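Local structure of 3-hydroxyacyl-thioester dehydratase Z (Mycobacterium tuberculosis, 2C2I) at residues 41-46 / 53-58; 49-52 / 58-61; 65-70 / 92-97; 128-133 / 137-142. The protein probably catalyses, as a homodimer of hotdog subunits, the reversible hydration of trans-2-enoyl-CoA to (3R)-3-hydroxyacyl-CoA. All coordinates share one frame; numbering follows the deposited sequence.

Interaction 1. Residues 41-46 / 53-58; sequences HQWIHV and AGPFGT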
loop_
_atom_site.group_PDB
_atom_site.type_symbol
_atom_site.label_atom_id
_atom_site.label_comp_id
_atom_site.label_asym_id
_atom_site.label_seq_id
_atom_site.Cartn_x
_atom_site.Cartn_y
_atom_site.Cartn_z
ATOM N N HIS A 41 12.735 -2.079 -6.755
ATOM C CA HIS A 41 13.275 -1.571 -8.025
ATOM C C HIS A 41 13.082 -2.571 -9.150
ATOM O O HIS A 41 13.914 -2.656 -10.058
ATOM C CB HIS A 41 14.774 -1.214 -7.875
ATOM C CG HIS A 41 15.028 -0.021 -7.002
ATOM N ND1 HIS A 41 15.259 -0.128 -5.650
ATOM C CD2 HIS A 41 15.060 1.303 -7.283
ATOM C CE1 HIS A 41 15.433 1.079 -5.135
ATOM N NE2 HIS A 41 15.330 1.963 -6.112
ATOM N N GLN A 42 11.983 -3.324 -9.132
ATOM C CA GLN A 42 11.815 -4.350 -10.145
ATOM C C GLN A 42 11.841 -3.712 -11.538
ATOM O O GLN A 42 11.335 -2.606 -11.735
ATOM C CB GLN A 42 10.547 -5.170 -9.951
ATOM C CG GLN A 42 10.653 -6.503 -10.686
ATOM C CD GLN A 42 9.428 -7.397 -10.557
ATOM O OE1 GLN A 42 9.385 -8.437 -11.170
ATOM N NE2 GLN A 42 8.426 -6.984 -9.766
ATOM N N TRP A 43 12.455 -4.417 -12.478
ATOM C CA TRP A 43 12.584 -3.924 -13.843
ATOM C C TRP A 43 11.264 -3.478 -14.485
ATOM O O TRP A 43 11.245 -2.483 -15.202
ATOM C CB TRP A 43 13.284 -4.939 -14.732
ATOM C CG TRP A 43 12.549 -6.227 -14.904
ATOM C CD1 TRP A 43 12.580 -7.300 -14.066
ATOM C CD2 TRP A 43 11.642 -6.568 -15.955
ATOM N NE1 TRP A 43 11.795 -8.313 -14.555
ATOM C CE2 TRP A 43 11.208 -7.893 -15.719
ATOM C CE3 TRP A 43 11.186 -5.900 -17.104
ATOM C CZ2 TRP A 43 10.314 -8.555 -16.564
ATOM C CZ3 TRP A 43 10.303 -6.571 -17.964
ATOM C CH2 TRP A 43 9.875 -7.881 -17.685
ATOM N N ILE A 44 10.168 -4.195 -14.216
ATOM C CA ILE A 44 8.855 -3.843 -14.783
ATOM C C ILE A 44 8.411 -2.404 -14.441
ATOM O O ILE A 44 7.589 -1.827 -15.152
ATOM C CB ILE A 44 7.737 -4.838 -14.389
ATOM C CG1 ILE A 44 7.527 -4.859 -12.863
ATOM C CG2 ILE A 44 8.054 -6.236 -14.891
ATOM C CD1 ILE A 44 6.329 -5.730 -12.438
ATOM N N HIS A 45 8.950 -1.841 -13.362
ATOM C CA HIS A 45 8.592 -0.483 -12.942
ATOM C C HIS A 45 9.628 0.554 -13.360
ATOM O O HIS A 45 9.267 1.699 -13.648
ATOM C CB HIS A 45 8.380 -0.394 -11.420
ATOM C CG HIS A 45 7.494 -1.471 -10.865
ATOM N ND1 HIS A 45 6.181 -1.651 -11.267
ATOM C CD2 HIS A 45 7.737 -2.428 -9.937
ATOM C CE1 HIS A 45 5.667 -2.678 -10.619
ATOM N NE2 HIS A 45 6.586 -3.159 -9.800
ATOM N N VAL A 46 10.909 0.171 -13.385
ATOM C CA VAL A 46 11.957 1.197 -13.471
ATOM C C VAL A 46 12.982 1.038 -14.601
ATOM O O VAL A 46 13.837 1.912 -14.770
ATOM C CB VAL A 46 12.679 1.444 -12.107
ATOM C CG1 VAL A 46 11.665 1.827 -11.003
ATOM C CG2 VAL A 46 13.473 0.238 -11.697
ATOM N N ALA A 53 10.790 -4.249 -23.489
ATOM C CA ALA A 53 10.899 -5.582 -24.103
ATOM C C ALA A 53 10.072 -6.660 -23.400
ATOM O O ALA A 53 10.001 -7.794 -23.859
ATOM C CB ALA A 53 12.367 -6.001 -24.193
ATOM N N GLY A 54 9.455 -6.323 -22.271
ATOM C CA GLY A 54 8.670 -7.309 -21.532
ATOM C C GLY A 54 7.201 -7.293 -21.907
ATOM O O GLY A 54 6.807 -6.589 -22.844
ATOM N N PRO A 55 6.374 -8.036 -21.152
ATOM C CA PRO A 55 4.963 -8.322 -21.448
ATOM C C PRO A 55 4.056 -7.081 -21.482
ATOM O O PRO A 55 3.003 -7.094 -22.124
ATOM C CB PRO A 55 4.543 -9.254 -20.304
ATOM C CG PRO A 55 5.830 -9.750 -19.704
ATOM C CD PRO A 55 6.799 -8.643 -19.878
ATOM N N PHE A 56 4.467 -6.019 -20.816
ATOM C CA PHE A 56 3.666 -4.803 -20.794
ATOM C C PHE A 56 4.063 -3.764 -21.845
ATOM O O PHE A 56 3.317 -2.800 -22.071
ATOM C CB PHE A 56 3.679 -4.198 -19.384
ATOM C CG PHE A 56 3.233 -5.159 -18.313
ATOM C CD1 PHE A 56 1.884 -5.472 -18.160
ATOM C CD2 PHE A 56 4.156 -5.731 -17.437
ATOM C CE1 PHE A 56 1.462 -6.369 -17.166
ATOM C CE2 PHE A 56 3.732 -6.623 -16.417
ATOM C CZ PHE A 56 2.390 -6.940 -16.296
ATOM N N GLY A 57 5.229 -3.951 -22.479
ATOM C CA GLY A 57 5.729 -3.014 -23.510
ATOM C C GLY A 57 6.226 -1.658 -23.026
ATOM O O GLY A 57 6.760 -0.862 -23.793
ATOM N N THR A 58 6.064 -1.384 -21.741
ATOM C CA THR A 58 6.505 -0.131 -21.158
ATOM C C THR A 58 6.491 -0.366 -19.657
ATOM O O THR A 58 5.966 -1.390 -19.209
ATOM C CB THR A 58 5.550 1.043 -21.519
ATOM O OG1 THR A 58 6.109 2.284 -21.063
ATOM C CG2 THR A 58 4.152 0.836 -20.888
HETATM O O HOH W 1 6.781 -3.362 -17.450
#

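Interaction 2. Residues 49-52 / 58-61; sequences ERAA and TTIA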
loop_
_atom_site.group_PDB
_atom_site.type_symbol
_atom_site.label_atom_id
_atom_site.label_comp_id
_atom_site.label_asym_id
_atom_site.label_seq_id
_atom_site.Cartn_x
_atom_site.Cartn_y
_atom_site.Cartn_z
ATOM N N GLU A 49 14.158 -0.076 -20.859
ATOM C CA GLU A 49 14.602 -0.995 -21.897
ATOM C C GLU A 49 14.089 -2.412 -21.673
ATOM O O GLU A 49 13.581 -3.058 -22.600
ATOM C CB GLU A 49 16.132 -0.962 -22.018
ATOM C CG GLU A 49 16.687 0.335 -22.596
ATOM C CD GLU A 49 16.788 1.483 -21.588
ATOM O OE1 GLU A 49 16.813 1.253 -20.348
ATOM O OE2 GLU A 49 16.846 2.643 -22.053
ATOM N N ARG A 50 14.191 -2.903 -20.436
ATOM C CA ARG A 50 13.723 -4.251 -20.161
ATOM C C ARG A 50 12.200 -4.317 -20.218
ATOM O O ARG A 50 11.650 -5.302 -20.708
ATOM C CB ARG A 50 14.214 -4.726 -18.792
ATOM C CG ARG A 50 15.662 -5.198 -18.784
ATOM C CD ARG A 50 15.962 -5.978 -17.497
ATOM N NE ARG A 50 17.264 -6.652 -17.530
ATOM C CZ ARG A 50 18.426 -6.105 -17.162
ATOM N NH1 ARG A 50 18.483 -4.856 -16.751
ATOM N NH2 ARG A 50 19.545 -6.811 -17.223
ATOM N N ALA A 51 11.547 -3.278 -19.691
ATOM C CA ALA A 51 10.077 -3.196 -19.691
ATOM C C ALA A 51 9.585 -3.062 -21.123
ATOM O O ALA A 51 8.690 -3.804 -21.570
ATOM C CB ALA A 51 9.595 -2.018 -18.827
ATOM N N ALA A 52 10.213 -2.146 -21.863
ATOM C CA ALA A 52 9.905 -1.992 -23.283
ATOM C C ALA A 52 9.925 -3.354 -23.953
ATOM O O ALA A 52 9.137 -3.617 -24.841
ATOM C CB ALA A 52 10.875 -1.040 -23.949
ATOM N N THR A 58 6.064 -1.384 -21.741
ATOM C CA THR A 58 6.505 -0.131 -21.158
ATOM C C THR A 58 6.491 -0.366 -19.657
ATOM O O THR A 58 5.966 -1.390 -19.209
ATOM C CB THR A 58 5.550 1.043 -21.519
ATOM O OG1 THR A 58 6.109 2.284 -21.063
ATOM C CG2 THR A 58 4.152 0.836 -20.888
ATOM N N THR A 59 7.060 0.566 -18.906
ATOM C CA THR A 59 7.094 0.462 -17.444
ATOM C C THR A 59 5.675 0.623 -16.902
ATOM O O THR A 59 4.874 1.381 -17.473
ATOM C CB THR A 59 8.035 1.493 -16.784
ATOM O OG1 THR A 59 7.836 2.802 -17.338
ATOM C CG2 THR A 59 9.516 1.082 -16.967
ATOM N N ILE A 60 5.375 -0.083 -15.810
ATOM C CA ILE A 60 4.076 0.053 -15.125
ATOM C C ILE A 60 4.296 0.503 -13.670
ATOM O O ILE A 60 5.369 0.260 -13.090
ATOM C CB ILE A 60 3.220 -1.269 -15.214
ATOM C CG1 ILE A 60 3.879 -2.451 -14.487
ATOM C CG2 ILE A 60 2.901 -1.654 -16.659
ATOM C CD1 ILE A 60 3.008 -3.688 -14.420
ATOM N N ALA A 61 3.303 1.169 -13.080
ATOM C CA ALA A 61 3.384 1.591 -11.684
ATOM C C ALA A 61 3.432 0.374 -10.752
ATOM O O ALA A 61 2.961 -0.691 -11.083
ATOM C CB ALA A 61 2.169 2.469 -11.317
#

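Interaction 3. Residues 65-70 / 92-97; sequences MTLALL and NKVRFP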
loop_
_atom_site.group_PDB
_atom_site.type_symbol
_atom_site.label_atom_id
_atom_site.label_comp_id
_atom_site.label_asym_id
_atom_site.label_seq_id
_atom_site.Cartn_x
_atom_site.Cartn_y
_atom_site.Cartn_z
HETATM N N MSE A 65 1.906 1.525 -5.119
HETATM C CA MSE A 65 1.852 2.966 -5.290
HETATM C C MSE A 65 0.443 3.409 -5.657
HETATM O O MSE A 65 -0.064 4.340 -5.064
HETATM C CB MSE A 65 2.819 3.475 -6.349
HETATM C CG MSE A 65 2.712 5.004 -6.472
HETATM SE SE MSE A 65 4.090 5.768 -7.596
HETATM C CE MSE A 65 3.966 4.828 -8.646
ATOM N N THR A 66 -0.170 2.752 -6.637
ATOM C CA THR A 66 -1.546 3.106 -7.045
ATOM C C THR A 66 -2.484 3.058 -5.819
ATOM O O THR A 66 -3.287 3.967 -5.577
ATOM C CB THR A 66 -2.034 2.172 -8.175
ATOM O OG1 THR A 66 -1.147 2.308 -9.305
ATOM C CG2 THR A 66 -3.436 2.549 -8.638
ATOM N N LEU A 67 -2.341 2.004 -5.030
ATOM C CA LEU A 67 -3.119 1.874 -3.783
ATOM C C LEU A 67 -2.862 3.080 -2.880
ATOM O O LEU A 67 -3.794 3.636 -2.323
ATOM C CB LEU A 67 -2.762 0.567 -3.046
ATOM C CG LEU A 67 -3.415 0.391 -1.659
ATOM C CD1 LEU A 67 -4.934 0.314 -1.776
ATOM C CD2 LEU A 67 -2.860 -0.861 -0.976
ATOM N N ALA A 68 -1.591 3.470 -2.749
ATOM C CA ALA A 68 -1.161 4.596 -1.908
ATOM C C ALA A 68 -1.555 5.976 -2.450
ATOM O O ALA A 68 -1.365 6.989 -1.765
ATOM C CB ALA A 68 0.363 4.522 -1.659
ATOM N N LEU A 69 -2.091 6.023 -3.674
ATOM C CA LEU A 69 -2.711 7.259 -4.151
ATOM C C LEU A 69 -4.080 7.564 -3.493
ATOM O O LEU A 69 -4.614 8.654 -3.670
ATOM C CB LEU A 69 -2.849 7.272 -5.681
ATOM C CG LEU A 69 -1.600 7.104 -6.547
ATOM C CD1 LEU A 69 -1.997 7.005 -8.030
ATOM C CD2 LEU A 69 -0.621 8.264 -6.319
ATOM N N LEU A 70 -4.625 6.628 -2.719
ATOM C CA LEU A 70 -5.961 6.827 -2.136
ATOM C C LEU A 70 -6.106 8.113 -1.310
ATOM O O LEU A 70 -7.078 8.860 -1.490
ATOM C CB LEU A 70 -6.439 5.583 -1.354
ATOM C CG LEU A 70 -7.429 4.671 -2.075
ATOM C CD1 LEU A 70 -6.894 4.271 -3.477
ATOM C CD2 LEU A 70 -7.737 3.458 -1.172
ATOM N N ASN A 92 -9.515 -3.978 3.928
ATOM C CA ASN A 92 -10.216 -5.252 3.986
ATOM C C ASN A 92 -10.001 -6.099 2.737
ATOM O O ASN A 92 -10.007 -7.327 2.812
ATOM C CB ASN A 92 -11.697 -5.013 4.231
ATOM C CG ASN A 92 -11.957 -4.447 5.630
ATOM O OD1 ASN A 92 -11.186 -4.719 6.565
ATOM N ND2 ASN A 92 -13.005 -3.643 5.767
ATOM N N LYS A 93 -9.802 -5.442 1.602
ATOM C CA LYS A 93 -9.524 -6.162 0.332
ATOM C C LYS A 93 -9.003 -5.172 -0.681
ATOM O O LYS A 93 -9.441 -4.015 -0.708
ATOM C CB LYS A 93 -10.791 -6.800 -0.230
ATOM C CG LYS A 93 -10.524 -7.839 -1.324
ATOM C CD LYS A 93 -11.825 -8.464 -1.801
ATOM C CE LYS A 93 -11.561 -9.320 -3.039
ATOM N NZ LYS A 93 -12.777 -10.072 -3.456
ATOM N N VAL A 94 -8.063 -5.618 -1.513
ATOM C CA VAL A 94 -7.546 -4.769 -2.596
ATOM C C VAL A 94 -7.258 -5.696 -3.776
ATOM O O VAL A 94 -6.673 -6.764 -3.589
ATOM C CB VAL A 94 -6.192 -4.054 -2.227
ATOM C CG1 VAL A 94 -5.684 -3.288 -3.433
ATOM C CG2 VAL A 94 -6.332 -3.105 -0.944
ATOM N N ARG A 95 -7.629 -5.253 -4.978
ATOM C CA ARG A 95 -7.287 -5.988 -6.191
ATOM C C ARG A 95 -6.787 -4.974 -7.210
ATOM O O ARG A 95 -7.083 -3.772 -7.108
ATOM C CB ARG A 95 -8.491 -6.791 -6.715
ATOM C CG ARG A 95 -8.971 -7.943 -5.812
ATOM C CD ARG A 95 -7.960 -9.056 -5.736
ATOM N NE ARG A 95 -8.398 -10.223 -4.993
ATOM C CZ ARG A 95 -8.157 -10.450 -3.694
ATOM N NH1 ARG A 95 -7.537 -9.552 -2.923
ATOM N NH2 ARG A 95 -8.571 -11.584 -3.165
ATOM N N PHE A 96 -5.959 -5.447 -8.153
ATOM C CA PHE A 96 -5.365 -4.580 -9.170
ATOM C C PHE A 96 -5.662 -5.182 -10.540
ATOM O O PHE A 96 -4.767 -5.801 -11.163
ATOM C CB PHE A 96 -3.840 -4.480 -8.980
ATOM C CG PHE A 96 -3.421 -3.906 -7.647
ATOM C CD1 PHE A 96 -3.585 -2.556 -7.379
ATOM C CD2 PHE A 96 -2.874 -4.724 -6.666
ATOM C CE1 PHE A 96 -3.188 -2.008 -6.153
ATOM C CE2 PHE A 96 -2.468 -4.188 -5.424
ATOM C CZ PHE A 96 -2.630 -2.842 -5.167
ATOM N N PRO A 97 -6.915 -5.053 -11.007
ATOM C CA PRO A 97 -7.309 -5.761 -12.250
ATOM C C PRO A 97 -6.459 -5.455 -13.491
ATOM O O PRO A 97 -6.185 -6.362 -14.283
ATOM C CB PRO A 97 -8.761 -5.332 -12.446
ATOM C CG PRO A 97 -9.257 -5.108 -10.981
ATOM C CD PRO A 97 -8.066 -4.350 -10.392
#

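Interaction 4. Residues 128-133 / 137-142; sequences STTVEV and AKPACV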
loop_
_atom_site.group_PDB
_atom_site.type_symbol
_atom_site.label_atom_id
_atom_site.label_comp_id
_atom_site.label_asym_id
_atom_site.label_seq_id
_atom_site.Cartn_x
_atom_site.Cartn_y
_atom_site.Cartn_z
ATOM N N SER A 128 -14.997 2.483 0.202
ATOM C CA SER A 128 -14.793 1.705 -1.022
ATOM C C SER A 128 -14.290 2.626 -2.122
ATOM O O SER A 128 -14.850 3.697 -2.312
ATOM C CB SER A 128 -16.104 1.074 -1.471
ATOM O OG SER A 128 -17.103 2.071 -1.638
ATOM N N THR A 129 -13.240 2.221 -2.843
ATOM C CA THR A 129 -12.697 3.063 -3.907
ATOM C C THR A 129 -12.465 2.199 -5.138
ATOM O O THR A 129 -12.047 1.038 -5.033
ATOM C CB THR A 129 -11.372 3.787 -3.500
ATOM O OG1 THR A 129 -11.567 4.567 -2.298
ATOM C CG2 THR A 129 -10.891 4.731 -4.584
ATOM N N THR A 130 -12.759 2.773 -6.300
ATOM C CA THR A 130 -12.361 2.194 -7.542
ATOM C C THR A 130 -11.484 3.210 -8.203
ATOM O O THR A 130 -11.867 4.369 -8.305
ATOM C CB THR A 130 -13.594 1.833 -8.404
ATOM O OG1 THR A 130 -14.224 0.700 -7.803
ATOM C CG2 THR A 130 -13.167 1.459 -9.831
ATOM N N VAL A 131 -10.288 2.785 -8.615
ATOM C CA VAL A 131 -9.391 3.641 -9.369
ATOM C C VAL A 131 -9.437 3.163 -10.823
ATOM O O VAL A 131 -9.074 2.016 -11.120
ATOM C CB VAL A 131 -7.922 3.585 -8.834
ATOM C CG1 VAL A 131 -7.040 4.595 -9.561
ATOM C CG2 VAL A 131 -7.869 3.878 -7.339
ATOM N N GLU A 132 -9.902 4.036 -11.719
ATOM C CA GLU A 132 -9.874 3.738 -13.152
ATOM C C GLU A 132 -8.597 4.269 -13.771
ATOM O O GLU A 132 -8.014 5.227 -13.269
ATOM C CB GLU A 132 -11.092 4.337 -13.859
ATOM C CG GLU A 132 -11.105 5.845 -13.948
ATOM C CD GLU A 132 -12.416 6.350 -14.568
ATOM O OE1 GLU A 132 -12.772 5.899 -15.684
ATOM O OE2 GLU A 132 -13.092 7.174 -13.931
ATOM N N VAL A 133 -8.174 3.658 -14.881
ATOM C CA VAL A 133 -7.009 4.163 -15.624
ATOM C C VAL A 133 -7.435 4.408 -17.085
ATOM O O VAL A 133 -8.034 3.548 -17.706
ATOM C CB VAL A 133 -5.720 3.249 -15.451
ATOM C CG1 VAL A 133 -6.024 1.759 -15.637
ATOM C CG2 VAL A 133 -4.581 3.699 -16.353
ATOM N N ALA A 137 -10.423 -0.889 -19.938
ATOM C CA ALA A 137 -11.780 -1.087 -19.419
ATOM C C ALA A 137 -11.734 -1.475 -17.938
ATOM O O ALA A 137 -12.627 -1.108 -17.181
ATOM C CB ALA A 137 -12.494 -2.153 -20.196
ATOM N N LYS A 138 -10.717 -2.246 -17.562
ATOM C CA LYS A 138 -10.604 -2.798 -16.201
ATOM C C LYS A 138 -10.050 -1.731 -15.249
ATOM O O LYS A 138 -9.213 -0.935 -15.652
ATOM C CB LYS A 138 -9.709 -4.050 -16.179
ATOM C CG LYS A 138 -10.290 -5.285 -16.888
ATOM C CD LYS A 138 -9.303 -6.460 -16.819
ATOM C CE LYS A 138 -9.765 -7.662 -17.638
ATOM N NZ LYS A 138 -10.017 -7.265 -19.068
ATOM N N PRO A 139 -10.526 -1.708 -13.974
ATOM C CA PRO A 139 -9.970 -0.723 -13.030
ATOM C C PRO A 139 -8.501 -1.012 -12.717
ATOM O O PRO A 139 -8.052 -2.152 -12.859
ATOM C CB PRO A 139 -10.797 -0.920 -11.743
ATOM C CG PRO A 139 -11.692 -2.087 -11.966
ATOM C CD PRO A 139 -11.594 -2.546 -13.390
ATOM N N ALA A 140 -7.777 0.015 -12.289
ATOM C CA ALA A 140 -6.408 -0.151 -11.839
ATOM C C ALA A 140 -6.402 -0.704 -10.426
ATOM O O ALA A 140 -5.501 -1.449 -10.052
ATOM C CB ALA A 140 -5.669 1.156 -11.891
ATOM N N CYS A 141 -7.427 -0.359 -9.650
ATOM C CA CYS A 141 -7.429 -0.755 -8.248
ATOM C C CYS A 141 -8.855 -0.708 -7.732
ATOM O O CYS A 141 -9.585 0.239 -8.020
ATOM C CB CYS A 141 -6.549 0.210 -7.460
ATOM S SG CYS A 141 -6.427 -0.207 -5.689
ATOM N N VAL A 142 -9.245 -1.743 -6.986
ATOM C CA VAL A 142 -10.511 -1.773 -6.259
ATOM C C VAL A 142 -10.113 -2.074 -4.814
ATOM O O VAL A 142 -9.527 -3.115 -4.535
ATOM C CB VAL A 142 -11.496 -2.844 -6.761
ATOM C CG1 VAL A 142 -12.837 -2.747 -6.002
ATOM C CG2 VAL A 142 -11.732 -2.743 -8.284
HETATM O O HOH W 2 -10.215 1.539 -15.990
#

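Interaction 1. Residues 41-46 / 53-58
Trp43 and Pro55 meet where the short helix 43-46 of this hotdog-fold hydratase faces the type I turn Gly54-Gly57. The apolar part of the contact is made by the six-membered end of the indole. CH2 lies 3.9 Å from Pro55 CD, and CZ3 lies 4.0 Å from Gly54 CA. Both partners come in at the ring edge, near its plane, and the proline side chain runs at about a right angle to the indole. Trp43 places its CG between the backbone N and the carbonyl carbon (chi1 63°), which carries the benzo end over to the turn. Within the helix segment, Ile44 is a spacer between two rings: CG2 sits 3.5 Å above the Trp43 plane, over its centre, while CG1 covers a face of His45.

Backbone bonds shape both sides. Gln42 is the N-cap, and its O takes the N-H groups of both His45 and Val46; Gly57 N closes the turn on Gly54 O at 3.1 Å. By similarity His45 is important for catalysis, and Gln42 is a predicted transition-state stabiliser, which would put the start of this helix at the active site. The second subunit braces this end: its Lys84 O receives Trp43 NE1 and its Ala86 O receives Gln42 NE2.

Direct hydrogen bonds between the segments are absent, and a water does the polar joining. It donates both its protons, one to Ile44 O at 2.9 Å and the other to Thr58 O at 2.8 Å.

Interaction 2. Residues 49-52 / 58-61
Ala52 and Thr58 bring the two backbones together, their CA atoms 4.4 Å apart, where the chain leaving the turn at 54-57 comes back against the end of helix 48-52. Beside this pair Ala51 O stands 3.6 Å from Thr58 N, a close approach of polar atoms rather than an established bond.

Among the side chains Ala51 carries the contact. Its methyl points at the other segment and rests in the angle between a main chain and a branch: CB is 3.6 Å from the carbonyl carbon of Thr58 and 3.6 Å from Thr59 CG2. In Thr59, OG1 stands between the backbone N and the carbonyl carbon (chi1 46°) and hydrogen-bonds to Gln28 OE1; this leaves CG2 beside the N, anti to the carbonyl carbon, where the alanine methyl meets it.

Ile60 and Ala61, substrate-binding by similarity, follow directly. Backbone hydrogen bonds tie Thr59 to Val102, Ile60 to Ile44 and Ala61 to Val100, and Ile60 packs on Ile87 of the second subunit; the segment therefore runs between helix 43-46 and the loop after strand 86-95 on its way to helix 63-68.

Interaction 3. Residues 65-70 / 92-97
Leu67 gives up the most surface here and touches both Val94 and Phe96. Its CG is anti to the backbone N (chi1 174°), which extends the isobutyl group from the helix to the strand. The fork of the leucine then meets the fork of the valine: CD1 lies 3.8 Å from Val94 CG2 and 4.0 Å from Val94 CG1, while CD2 reaches the same CG2 at 4.1 Å. One methyl of Leu67 thus touches both valine branches, and the other touches one.

Phe96 approaches nearer the root of the leucine. With its CG beside the backbone N and anti to the carbonyl carbon (chi1 -60°), the ring is carried to the helix and arrives edge-on. CZ is 4.0 Å from Leu67 CB and CE1 4.1 Å from the same atom; the leucine CB lies near the ring plane, not over a face. The antiparallel sheet of the hotdog fold curls round a central helical stretch, to which helix 63-68 belongs, and these three residues lie where the two meet. Val94 and Phe96 also pack on Cys141 of the adjoining strand, while Leu67 touches Phe64, and Phe96 touches Asn88, of the second subunit.

Val94 has a role in its main chain too. Arg95, next to it in sequence, does not touch the helix; its NH1 folds back onto Val94 O, a bond of 3.0 Å with an N-H...O angle of 165°. Val94 and Arg95 pair antiparallel with a strand of the second subunit and so carry the sheet across the dimer interface.

Interaction 4. Residues 128-133 / 137-142
Val131 lies against Cys141 and Ala140 on the buried face of this hairpin, and its side chain can be read outward from CB. That atom meets the cysteine twice, 3.8 Å from Cys141 O and 3.9 Å from Cys141 CB. One branch, CG2, stays with the same neighbour, also 3.9 Å from Cys141 CB. The other, CG1, is anti to the backbone N (chi1 -175°) and turns towards the Ala140 methyl, a looser approach at 4.4 Å. Outside the two segments the side chain also packs on Val106 of strand 105-119 and Leu70 of helix 70-75.

The main chain explains why two residues face one. Val131 N donates to Cys141 O at 2.7 Å in an almost straight bond (178°). Val131 O then accepts twice, from Ala140 N at 2.7 Å and from Cys141 N at 3.2 Å, which makes a classic beta bulge at the start of the last strand of the hotdog sheet. The Ala140 bond is the more bent (139° at the hydrogen).

Past the bulge Val133 CG1 packs 3.8 Å from Ala140 CB, and a water accepts from Val133 N and donates to Lys138 O. On the opposite face Thr130 lies side by side with Val142, a non-hydrogen-bonded pair, while its CG2 meets Pro139 CB.

In the fold
Interactions 1 and 2 are adjacent, with centres 3 Å apart: they share Thr58, and His45 ND1 and Ile44 O of the first reach Ile60 of the second. Interactions 3 and 4 form another pair, their centres 8 Å apart; interaction 3 sets helix 63-68 against strand 86-95, which neighbours strand 141-149 of interaction 4, joined by Arg95 N and Val142 O. About 20 Å separates the centres of the two groups; Ala61 against Thr66 links interaction 2 to interaction 3. Along the chain the hairpin comes last. The first pair lies beside residues inferred, by similarity, to be catalytic or substrate-binding; the second builds the sheet-and-helix core. Interactions 1 and 3 both touch the second subunit.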